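Local coordinates for protein epidermin decarboxylase (Staphylococcus epidermidis, PDB 1G63) that catalyses the FMN-dependent oxidative decarboxylation of the C-terminal cysteine residue of the lantibiotic epidermin, leaving a carbon–carbon double bond, at residues 6-11 with 75-80; 110-115 with 138-143; 142-147 with 161-166. All coordinates share one frame; numbering follows the deposited sequence.

Interaction 1. Residues 6-11 with 75-80; sequences LICATA and EYILVL. With FMN (flavin mononucleotide), chain N.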
loop_
_atom_site.group_PDB
_atom_site.type_symbol
_atom_site.label_atom_id
_atom_site.label_comp_id
_atom_site.label_asym_id
_atom_site.label_seq_id
_atom_site.Cartn_x
_atom_site.Cartn_y
_atom_site.Cartn_z
ATOM N N LEU B 6 -34.275 -9.267 11.940
ATOM C CA LEU B 6 -32.849 -9.195 11.651
ATOM C C LEU B 6 -32.251 -10.579 11.447
ATOM O O LEU B 6 -32.493 -11.490 12.241
ATOM C CB LEU B 6 -32.103 -8.496 12.790
ATOM C CG LEU B 6 -30.569 -8.550 12.743
ATOM C CD1 LEU B 6 -30.059 -7.937 11.446
ATOM C CD2 LEU B 6 -29.989 -7.822 13.943
ATOM N N ILE B 7 -31.489 -10.739 10.370
ATOM C CA ILE B 7 -30.834 -12.008 10.097
ATOM C C ILE B 7 -29.356 -11.851 10.424
ATOM O O ILE B 7 -28.696 -10.938 9.931
ATOM C CB ILE B 7 -30.924 -12.427 8.613
ATOM C CG1 ILE B 7 -32.362 -12.776 8.241
ATOM C CG2 ILE B 7 -29.996 -13.629 8.353
ATOM C CD1 ILE B 7 -32.527 -13.131 6.771
ATOM N N CYS B 8 -28.849 -12.731 11.275
ATOM C CA CYS B 8 -27.435 -12.727 11.624
ATOM C C CYS B 8 -26.861 -13.949 10.914
ATOM O O CYS B 8 -27.096 -15.080 11.335
ATOM C CB CYS B 8 -27.250 -12.841 13.144
ATOM S SG CYS B 8 -27.689 -11.312 14.045
ATOM N N ALA B 9 -26.143 -13.714 9.819
ATOM C CA ALA B 9 -25.555 -14.793 9.026
ATOM C C ALA B 9 -24.100 -15.076 9.397
ATOM O O ALA B 9 -23.291 -14.162 9.553
ATOM C CB ALA B 9 -25.662 -14.463 7.542
ATOM N N THR B 10 -23.777 -16.357 9.521
ATOM C CA THR B 10 -22.433 -16.782 9.881
ATOM C C THR B 10 -21.771 -17.585 8.765
ATOM O O THR B 10 -22.422 -17.962 7.775
ATOM C CB THR B 10 -22.449 -17.612 11.189
ATOM O OG1 THR B 10 -23.142 -18.850 10.982
ATOM C CG2 THR B 10 -23.140 -16.825 12.296
ATOM N N ALA B 11 -20.477 -17.848 8.943
ATOM C CA ALA B 11 -19.669 -18.557 7.958
ATOM C C ALA B 11 -20.007 -20.022 7.703
ATOM O O ALA B 11 -19.172 -20.912 7.863
ATOM C CB ALA B 11 -18.192 -18.415 8.305
ATOM N N GLU B 75 -37.943 -7.089 16.274
ATOM C CA GLU B 75 -38.796 -7.926 17.100
ATOM C C GLU B 75 -38.286 -9.363 17.066
ATOM O O GLU B 75 -38.474 -10.122 18.012
ATOM C CB GLU B 75 -40.242 -7.858 16.598
ATOM C CG GLU B 75 -40.957 -6.551 16.955
ATOM C CD GLU B 75 -42.389 -6.497 16.425
ATOM O OE1 GLU B 75 -43.178 -7.425 16.711
ATOM O OE2 GLU B 75 -42.727 -5.521 15.720
ATOM N N TYR B 76 -37.633 -9.726 15.971
ATOM C CA TYR B 76 -37.087 -11.065 15.823
ATOM C C TYR B 76 -35.647 -11.007 15.332
ATOM O O TYR B 76 -35.309 -10.220 14.449
ATOM C CB TYR B 76 -37.912 -11.882 14.824
ATOM C CG TYR B 76 -39.401 -11.732 14.979
ATOM C CD1 TYR B 76 -40.064 -10.624 14.459
ATOM C CD2 TYR B 76 -40.155 -12.697 15.648
ATOM C CE1 TYR B 76 -41.440 -10.478 14.599
ATOM C CE2 TYR B 76 -41.530 -12.564 15.795
ATOM C CZ TYR B 76 -42.170 -11.449 15.267
ATOM O OH TYR B 76 -43.539 -11.299 15.403
ATOM N N ILE B 77 -34.803 -11.846 15.912
ATOM C CA ILE B 77 -33.405 -11.923 15.528
ATOM C C ILE B 77 -33.088 -13.384 15.245
ATOM O O ILE B 77 -33.143 -14.228 16.136
ATOM C CB ILE B 77 -32.480 -11.400 16.643
ATOM C CG1 ILE B 77 -32.810 -9.937 16.935
ATOM C CG2 ILE B 77 -31.019 -11.536 16.218
ATOM C CD1 ILE B 77 -32.003 -9.334 18.066
ATOM N N LEU B 78 -32.775 -13.677 13.988
ATOM C CA LEU B 78 -32.457 -15.031 13.573
ATOM C C LEU B 78 -30.980 -15.160 13.250
ATOM O O LEU B 78 -30.385 -14.268 12.649
ATOM C CB LEU B 78 -33.240 -15.412 12.307
ATOM C CG LEU B 78 -34.755 -15.621 12.307
ATOM C CD1 LEU B 78 -35.478 -14.416 12.896
ATOM C CD2 LEU B 78 -35.197 -15.874 10.883
ATOM N N VAL B 79 -30.379 -16.263 13.661
ATOM C CA VAL B 79 -28.998 -16.505 13.314
ATOM C C VAL B 79 -29.170 -17.627 12.289
ATOM O O VAL B 79 -29.403 -18.791 12.627
ATOM C CB VAL B 79 -28.158 -16.919 14.539
ATOM C CG1 VAL B 79 -28.821 -18.042 15.255
ATOM C CG2 VAL B 79 -26.749 -17.307 14.097
ATOM N N LEU B 80 -29.092 -17.236 11.022
ATOM C CA LEU B 80 -29.317 -18.134 9.904
ATOM C C LEU B 80 -28.388 -17.813 8.730
ATOM O O LEU B 80 -28.435 -16.717 8.188
ATOM C CB LEU B 80 -30.782 -17.982 9.466
ATOM C CG LEU B 80 -31.326 -18.630 8.196
ATOM C CD1 LEU B 80 -31.420 -20.132 8.366
ATOM C CD2 LEU B 80 -32.698 -18.047 7.901
HETATM N N1 FMN N . -19.005 -24.172 9.964
HETATM C C2 FMN N . -20.290 -24.483 10.326
HETATM O O2 FMN N . -20.694 -24.437 11.452
HETATM N N3 FMN N . -21.213 -24.895 9.307
HETATM C C4 FMN N . -20.923 -25.009 7.991
HETATM O O4 FMN N . -21.787 -25.403 7.192
HETATM C C4A FMN N . -19.539 -24.705 7.607
HETATM N N5 FMN N . -19.163 -24.741 6.334
HETATM C C5A FMN N . -17.923 -24.285 5.983
HETATM C C6 FMN N . -17.540 -24.222 4.573
HETATM C C7 FMN N . -16.277 -23.909 4.160
HETATM C C7M FMN N . -15.919 -23.843 2.667
HETATM C C8 FMN N . -15.316 -23.378 5.146
HETATM C C8M FMN N . -13.951 -22.886 4.728
HETATM C C9 FMN N . -15.653 -23.458 6.494
HETATM C C9A FMN N . -16.913 -23.889 6.955
HETATM N N10 FMN N . -17.315 -23.967 8.324
HETATM C C10 FMN N . -18.623 -24.260 8.691
HETATM C "C1'" FMN N . -16.372 -23.561 9.378
HETATM C "C2'" FMN N . -16.631 -22.082 9.757
HETATM O "O2'" FMN N . -16.530 -21.162 8.669
HETATM C "C3'" FMN N . -15.657 -21.646 10.850
HETATM O "O3'" FMN N . -15.890 -22.449 12.053
HETATM C "C4'" FMN N . -15.710 -20.174 11.232
HETATM O "O4'" FMN N . -14.624 -19.829 12.129
HETATM C "C5'" FMN N . -17.030 -19.725 11.839
HETATM O "O5'" FMN N . -17.029 -18.298 12.052
HETATM P P FMN N . -18.343 -17.463 12.360
HETATM O O1P FMN N . -18.974 -18.067 13.575
HETATM O O2P FMN N . -19.199 -17.499 11.151
HETATM O O3P FMN N . -17.815 -16.008 12.629
#
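L6, C8 and L80 have the most surface buried where strands 5-9 and 76-82 run parallel at the centre of the Rossmann-like sheet. L6 is gripped through its backbone: its N donates to Y76 O at 2.9 Å, and its O accepts from L78 N at 2.8 Å. C8 repeats the pattern two residues on. Its N reaches L78 O at 2.6 Å, while its O takes the N-H of L80, a longer and more bent bond (3.0 Å, 131° at the hydrogen) whose donor stands 40° out of the carbonyl plane. That distortion falls where segment 75-80 turns a corner at L80. L80 meets segment 6-11 mainly through its backbone, and its side chain packs on F113 of strand 110-114.

On the face carrying L6, C8, I77 and V79, SG of C8 is anti to its carbonyl carbon (chi1 -73°) and rests 4.0 Å from I77 CG2. Helix 98-105 covers this face. Past the strand, T10 CG2 meets V79 CG2 at 4.1 Å, while T10 OG1 bonds to P81 O. A11 N donates to phosphate oxygen O2P of FMN at 2.6 Å, and A11 O accepts from the ribityl O2'. The chemistry implies a division of labour: matched main-chain donors and acceptors hold a buried apolar sheet together, and the loop at the C-terminal end of strand 5-9 offers main-chain polar atoms to the cofactor.

Interaction 2. Residues 110-115 with 138-143; sequences LFIFPN and VKVYSP. With FMN (flavin mononucleotide), chain N.
Y141 comes up against F113 and I112 where the edge strand 139-140 gives way to loop, and its side chain can be followed outward. CB lies 3.5 Å from I112 O, the same carbonyl that accepts from Y141 N at 2.9 Å, and it also reaches F113 CD2. CG is set anti to the backbone N (chi1 175°) and sits 3.8 Å from F113 CD2; beyond it, CD1 stays near F113 CD2 while CD2 is 4.0 Å from F113 CE2. The two rings are oblique, with centroids 5.3 Å apart and planes at 40°. At the tip, OH has a weak hydrogen bond to D144 OD2.

Behind this pair, I112 N donates to K139 O at 2.7 Å, completing a short parallel pairing. On the other face, that of I112 and V140, I112 CD1 touches V138 CG1. Past the paired residues, at the C-terminal end of strand 110-114, P114 CB meets P143 CG at 3.7 Å, and N115 O accepts from FMN N3 at 2.8 Å. Strand 110-114 is flanked by 76-82 and 139-140; helix 165-172 covers the aromatic face, with F171 edge-to-face to Y141, while helices 84-91 and 124-134 cover the face of I112 and V140.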
loop_
_atom_site.group_PDB
_atom_site.type_symbol
_atom_site.label_atom_id
_atom_site.label_comp_id
_atom_site.label_asym_id
_atom_site.label_seq_id
_atom_site.Cartn_x
_atom_site.Cartn_y
_atom_site.Cartn_z
ATOM N N LEU B 110 -33.968 -14.061 20.261
ATOM C CA LEU B 110 -33.120 -14.910 19.439
ATOM C C LEU B 110 -33.655 -16.267 18.974
ATOM O O LEU B 110 -34.204 -17.040 19.756
ATOM C CB LEU B 110 -31.795 -15.114 20.178
ATOM C CG LEU B 110 -30.527 -15.423 19.392
ATOM C CD1 LEU B 110 -30.270 -14.323 18.374
ATOM C CD2 LEU B 110 -29.372 -15.543 20.367
ATOM N N PHE B 111 -33.471 -16.544 17.688
ATOM C CA PHE B 111 -33.874 -17.814 17.081
ATOM C C PHE B 111 -32.679 -18.376 16.296
ATOM O O PHE B 111 -32.219 -17.780 15.321
ATOM C CB PHE B 111 -35.059 -17.618 16.131
ATOM C CG PHE B 111 -36.300 -17.086 16.802
ATOM C CD1 PHE B 111 -36.418 -15.728 17.103
ATOM C CD2 PHE B 111 -37.345 -17.944 17.140
ATOM C CE1 PHE B 111 -37.554 -15.231 17.727
ATOM C CE2 PHE B 111 -38.491 -17.457 17.769
ATOM C CZ PHE B 111 -38.594 -16.094 18.063
ATOM N N ILE B 112 -32.185 -19.531 16.722
ATOM C CA ILE B 112 -31.032 -20.149 16.087
ATOM C C ILE B 112 -31.325 -21.321 15.147
ATOM O O ILE B 112 -32.004 -22.273 15.526
ATOM C CB ILE B 112 -30.035 -20.619 17.166
ATOM C CG1 ILE B 112 -29.596 -19.420 18.012
ATOM C CG2 ILE B 112 -28.848 -21.320 16.517
ATOM C CD1 ILE B 112 -28.684 -19.780 19.157
ATOM N N PHE B 113 -30.803 -21.247 13.923
ATOM C CA PHE B 113 -30.982 -22.320 12.939
ATOM C C PHE B 113 -29.626 -22.946 12.601
ATOM O O PHE B 113 -28.942 -22.526 11.672
ATOM C CB PHE B 113 -31.635 -21.792 11.660
ATOM C CG PHE B 113 -33.024 -21.284 11.860
ATOM C CD1 PHE B 113 -33.249 -19.964 12.254
ATOM C CD2 PHE B 113 -34.116 -22.127 11.679
ATOM C CE1 PHE B 113 -34.546 -19.496 12.464
ATOM C CE2 PHE B 113 -35.412 -21.669 11.886
ATOM C CZ PHE B 113 -35.629 -20.351 12.278
ATOM N N PRO B 114 -29.225 -23.968 13.359
ATOM C CA PRO B 114 -27.944 -24.644 13.140
ATOM C C PRO B 114 -27.760 -25.213 11.739
ATOM O O PRO B 114 -28.699 -25.749 11.147
ATOM C CB PRO B 114 -27.951 -25.755 14.191
ATOM C CG PRO B 114 -28.811 -25.199 15.281
ATOM C CD PRO B 114 -29.936 -24.553 14.509
ATOM N N ASN B 115 -26.544 -25.080 11.214
ATOM C CA ASN B 115 -26.196 -25.639 9.913
ATOM C C ASN B 115 -24.718 -25.993 9.906
ATOM O O ASN B 115 -23.857 -25.126 10.067
ATOM C CB ASN B 115 -26.489 -24.678 8.769
ATOM C CG ASN B 115 -26.231 -25.316 7.408
ATOM O OD1 ASN B 115 -25.260 -24.988 6.729
ATOM N ND2 ASN B 115 -27.096 -26.253 7.017
ATOM N N VAL B 138 -33.537 -19.488 24.810
ATOM C CA VAL B 138 -33.050 -19.167 23.485
ATOM C C VAL B 138 -33.604 -20.265 22.588
ATOM O O VAL B 138 -33.354 -21.445 22.812
ATOM C CB VAL B 138 -31.510 -19.149 23.437
ATOM C CG1 VAL B 138 -31.031 -18.957 22.008
ATOM C CG2 VAL B 138 -30.992 -18.027 24.313
ATOM N N LYS B 139 -34.390 -19.875 21.593
ATOM C CA LYS B 139 -34.978 -20.849 20.684
ATOM C C LYS B 139 -33.947 -21.420 19.710
ATOM O O LYS B 139 -33.343 -20.694 18.914
ATOM C CB LYS B 139 -36.142 -20.229 19.906
ATOM C CG LYS B 139 -37.371 -19.911 20.750
ATOM C CD LYS B 139 -37.137 -18.703 21.654
ATOM C CE LYS B 139 -38.378 -18.363 22.484
ATOM N NZ LYS B 139 -38.753 -19.457 23.436
ATOM N N VAL B 140 -33.741 -22.725 19.796
ATOM C CA VAL B 140 -32.800 -23.410 18.926
ATOM C C VAL B 140 -33.566 -24.472 18.145
ATOM O O VAL B 140 -34.043 -25.448 18.709
ATOM C CB VAL B 140 -31.679 -24.099 19.734
ATOM C CG1 VAL B 140 -30.684 -24.742 18.783
ATOM C CG2 VAL B 140 -30.992 -23.101 20.636
ATOM N N TYR B 141 -33.674 -24.276 16.843
ATOM C CA TYR B 141 -34.397 -25.193 15.976
ATOM C C TYR B 141 -33.667 -26.532 15.760
ATOM O O TYR B 141 -32.440 -26.583 15.708
ATOM C CB TYR B 141 -34.648 -24.457 14.656
ATOM C CG TYR B 141 -35.284 -25.239 13.548
ATOM C CD1 TYR B 141 -34.509 -26.008 12.678
ATOM C CD2 TYR B 141 -36.659 -25.165 13.322
ATOM C CE1 TYR B 141 -35.090 -26.679 11.601
ATOM C CE2 TYR B 141 -37.247 -25.831 12.257
ATOM C CZ TYR B 141 -36.461 -26.587 11.398
ATOM O OH TYR B 141 -37.047 -27.254 10.344
ATOM N N SER B 142 -34.413 -27.625 15.666
ATOM C CA SER B 142 -33.783 -28.924 15.427
ATOM C C SER B 142 -33.509 -29.028 13.936
ATOM O O SER B 142 -34.439 -29.065 13.131
ATOM C CB SER B 142 -34.700 -30.071 15.856
ATOM O OG SER B 142 -34.835 -30.113 17.262
ATOM N N PRO B 143 -32.225 -29.070 13.551
ATOM C CA PRO B 143 -31.771 -29.165 12.157
ATOM C C PRO B 143 -32.499 -30.231 11.348
ATOM O O PRO B 143 -32.727 -31.338 11.832
ATOM C CB PRO B 143 -30.286 -29.497 12.299
ATOM C CG PRO B 143 -29.914 -28.829 13.569
ATOM C CD PRO B 143 -31.080 -29.142 14.473
HETATM N N1 FMN N . -19.005 -24.172 9.964
HETATM C C2 FMN N . -20.290 -24.483 10.326
HETATM O O2 FMN N . -20.694 -24.437 11.452
HETATM N N3 FMN N . -21.213 -24.895 9.307
HETATM C C4 FMN N . -20.923 -25.009 7.991
HETATM O O4 FMN N . -21.787 -25.403 7.192
HETATM C C4A FMN N . -19.539 -24.705 7.607
HETATM N N5 FMN N . -19.163 -24.741 6.334
HETATM C C5A FMN N . -17.923 -24.285 5.983
HETATM C C6 FMN N . -17.540 -24.222 4.573
HETATM C C7 FMN N . -16.277 -23.909 4.160
HETATM C C7M FMN N . -15.919 -23.843 2.667
HETATM C C8 FMN N . -15.316 -23.378 5.146
HETATM C C8M FMN N . -13.951 -22.886 4.728
HETATM C C9 FMN N . -15.653 -23.458 6.494
HETATM C C9A FMN N . -16.913 -23.889 6.955
HETATM N N10 FMN N . -17.315 -23.967 8.324
HETATM C C10 FMN N . -18.623 -24.260 8.691
HETATM C "C1'" FMN N . -16.372 -23.561 9.378
HETATM C "C2'" FMN N . -16.631 -22.082 9.757
HETATM O "O2'" FMN N . -16.530 -21.162 8.669
HETATM C "C3'" FMN N . -15.657 -21.646 10.850
HETATM O "O3'" FMN N . -15.890 -22.449 12.053
HETATM C "C4'" FMN N . -15.710 -20.174 11.232
HETATM O "O4'" FMN N . -14.624 -19.829 12.129
HETATM C "C5'" FMN N . -17.030 -19.725 11.839
HETATM O "O5'" FMN N . -17.029 -18.298 12.052
HETATM P P FMN N . -18.343 -17.463 12.360
HETATM O O1P FMN N . -18.974 -18.067 13.575
HETATM O O2P FMN N . -19.199 -17.499 11.151
HETATM O O3P FMN N . -17.815 -16.008 12.629
#

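Interaction 3. Residues 142-147 with 161-166; sequences SPDMNK and TMPNIE
D144 and T161 meet at the base of a two-stranded antiparallel hairpin, 144-149 with 156-161, in a small, mostly polar surface contact that leads from the parallel sheet to the closing helix 165-172. One direct hydrogen bond joins the segments: T161 N donates to D144 O at 2.7 Å. It is moderately straight at the hydrogen (154°), but the donor stands 52° above the carbonyl plane. Farther along the hairpin, N146 and N159 continue the pairing through their backbones.

Alongside the direct bond, a water held by three hydrogen bonds completes the joint. It accepts from D144 N at 3.0 Å and donates both to D144 OD2, also at 3.0 Å, and to T161 O at 2.6 Å. In the aspartate, CG lies beside the backbone N, anti to the carbonyl carbon (chi1 -68°), and the backbone N and OD2 both bond the water. OD2 also lies 3.3 Å from P163 CA, while D144 CB comes within 3.2 Å of T161 OG1. The D144 side chain also touches N167 of helix 165-172.

After P163, whose carbonyl oxygen bonds to Y21 OH of helix 18-25, N164 takes the N-cap position. Its side chain caps E166 N, although the place of the amide oxygen is less sure. The CB of M162 points away from segment 142-147, and its side chain touches Y21, N14 and N115.

With both its hydrogens committed to acceptors, the water bridges a main-chain N-H and a carboxylate that probably carries a negative charge on one segment to a main-chain carbonyl on the other, so a single water supplements the one direct bond.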
loop_
_atom_site.group_PDB
_atom_site.type_symbol
_atom_site.label_atom_id
_atom_site.label_comp_id
_atom_site.label_asym_id
_atom_site.label_seq_id
_atom_site.Cartn_x
_atom_site.Cartn_y
_atom_site.Cartn_z
ATOM N N SER B 142 -34.413 -27.625 15.666
ATOM C CA SER B 142 -33.783 -28.924 15.427
ATOM C C SER B 142 -33.509 -29.028 13.936
ATOM O O SER B 142 -34.439 -29.065 13.131
ATOM C CB SER B 142 -34.700 -30.071 15.856
ATOM O OG SER B 142 -34.835 -30.113 17.262
ATOM N N PRO B 143 -32.225 -29.070 13.551
ATOM C CA PRO B 143 -31.771 -29.165 12.157
ATOM C C PRO B 143 -32.499 -30.231 11.348
ATOM O O PRO B 143 -32.727 -31.338 11.832
ATOM C CB PRO B 143 -30.286 -29.497 12.299
ATOM C CG PRO B 143 -29.914 -28.829 13.569
ATOM C CD PRO B 143 -31.080 -29.142 14.473
ATOM N N ASP B 144 -32.855 -29.895 10.114
ATOM C CA ASP B 144 -33.526 -30.845 9.237
ATOM C C ASP B 144 -32.466 -31.830 8.749
ATOM O O ASP B 144 -31.272 -31.510 8.742
ATOM C CB ASP B 144 -34.179 -30.115 8.053
ATOM C CG ASP B 144 -35.337 -29.235 8.487
ATOM O OD1 ASP B 144 -36.275 -29.768 9.111
ATOM O OD2 ASP B 144 -35.315 -28.019 8.213
ATOM N N MET B 145 -32.900 -33.026 8.357
ATOM C CA MET B 145 -31.978 -34.059 7.891
ATOM C C MET B 145 -32.619 -35.026 6.895
ATOM O O MET B 145 -33.692 -35.583 7.149
ATOM C CB MET B 145 -31.444 -34.855 9.088
ATOM C CG MET B 145 -30.904 -33.996 10.221
ATOM S SD MET B 145 -30.011 -34.950 11.435
ATOM C CE MET B 145 -31.333 -35.449 12.526
ATOM N N ASN B 146 -31.966 -35.223 5.756
ATOM C CA ASN B 146 -32.478 -36.150 4.757
ATOM C C ASN B 146 -31.347 -37.090 4.346
ATOM O O ASN B 146 -30.190 -36.858 4.689
ATOM C CB ASN B 146 -33.027 -35.392 3.538
ATOM C CG ASN B 146 -31.937 -34.940 2.575
ATOM O OD1 ASN B 146 -31.039 -34.182 2.940
ATOM N ND2 ASN B 146 -32.020 -35.404 1.331
ATOM N N LYS B 147 -31.685 -38.159 3.630
ATOM C CA LYS B 147 -30.687 -39.124 3.184
ATOM C C LYS B 147 -30.226 -38.755 1.781
ATOM O O LYS B 147 -30.922 -39.001 0.795
ATOM C CB LYS B 147 -31.284 -40.531 3.210
ATOM C CG LYS B 147 -31.926 -40.863 4.543
ATOM C CD LYS B 147 -30.901 -40.793 5.666
ATOM C CE LYS B 147 -31.554 -40.472 7.006
ATOM N NZ LYS B 147 -32.522 -41.509 7.441
ATOM N N THR B 161 -29.846 -30.451 6.679
ATOM C CA THR B 161 -30.152 -29.582 5.554
ATOM C C THR B 161 -30.679 -28.229 6.003
ATOM O O THR B 161 -31.000 -28.029 7.167
ATOM C CB THR B 161 -31.213 -30.215 4.629
ATOM O OG1 THR B 161 -32.430 -30.414 5.359
ATOM C CG2 THR B 161 -30.727 -31.546 4.098
ATOM N N MET B 162 -30.771 -27.302 5.062
ATOM C CA MET B 162 -31.280 -25.974 5.359
ATOM C C MET B 162 -32.800 -26.000 5.575
ATOM O O MET B 162 -33.525 -26.761 4.928
ATOM C CB MET B 162 -30.908 -25.005 4.223
ATOM C CG MET B 162 -29.427 -24.575 4.211
ATOM S SD MET B 162 -28.973 -23.293 5.439
ATOM C CE MET B 162 -28.975 -24.209 6.824
ATOM N N PRO B 163 -33.297 -25.161 6.496
ATOM C CA PRO B 163 -34.727 -25.082 6.802
ATOM C C PRO B 163 -35.547 -24.482 5.655
ATOM O O PRO B 163 -35.133 -23.505 5.032
ATOM C CB PRO B 163 -34.779 -24.171 8.032
ATOM C CG PRO B 163 -33.363 -24.123 8.542
ATOM C CD PRO B 163 -32.543 -24.183 7.296
ATOM N N ASN B 164 -36.708 -25.068 5.386
ATOM C CA ASN B 164 -37.614 -24.558 4.361
ATOM C C ASN B 164 -38.134 -23.227 4.937
ATOM O O ASN B 164 -38.173 -23.058 6.154
ATOM C CB ASN B 164 -38.750 -25.573 4.154
ATOM C CG ASN B 164 -39.869 -25.041 3.273
ATOM O OD1 ASN B 164 -40.715 -24.257 3.722
ATOM N ND2 ASN B 164 -39.882 -25.467 2.008
ATOM N N ILE B 165 -38.517 -22.280 4.086
ATOM C CA ILE B 165 -38.993 -20.986 4.580
ATOM C C ILE B 165 -40.250 -21.116 5.445
ATOM O O ILE B 165 -40.520 -20.278 6.307
ATOM C CB ILE B 165 -39.231 -19.999 3.407
ATOM C CG1 ILE B 165 -38.971 -18.564 3.876
ATOM C CG2 ILE B 165 -40.628 -20.151 2.854
ATOM C CD1 ILE B 165 -39.975 -18.010 4.848
ATOM N N GLU B 166 -41.009 -22.182 5.218
ATOM C CA GLU B 166 -42.216 -22.453 5.991
ATOM C C GLU B 166 -41.764 -22.893 7.390
ATOM O O GLU B 166 -42.418 -22.607 8.394
ATOM C CB GLU B 166 -43.019 -23.568 5.314
ATOM C CG GLU B 166 -44.140 -24.145 6.159
ATOM C CD GLU B 166 -44.349 -25.641 5.908
ATOM O OE1 GLU B 166 -45.190 -26.250 6.610
ATOM O OE2 GLU B 166 -43.673 -26.209 5.014
HETATM O O HOH W 1 -32.553 -27.140 9.064
#

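Followed from the N terminus, the chain illustrates how successive closures build one fold. Interaction 1 closes the longest loop, bringing 75-80 back beside 6-11 after an excursion that includes helices 18-25 and 67-72 and strands 32-36 and 56-57. Interaction 2 opens after that closure and shuts a mainly helical loop. Interaction 3 starts at S142 and P143, where interaction 2 ends, and closes the short hairpin. None nests within or crosses another. I77 O to F111 N and V79 N to F111 O, both probable hydrogen bonds, join interactions 1 and 2 in the parallel sheet, and both reach FMN; F113 packing on P163 joins interaction 3 to interaction 2.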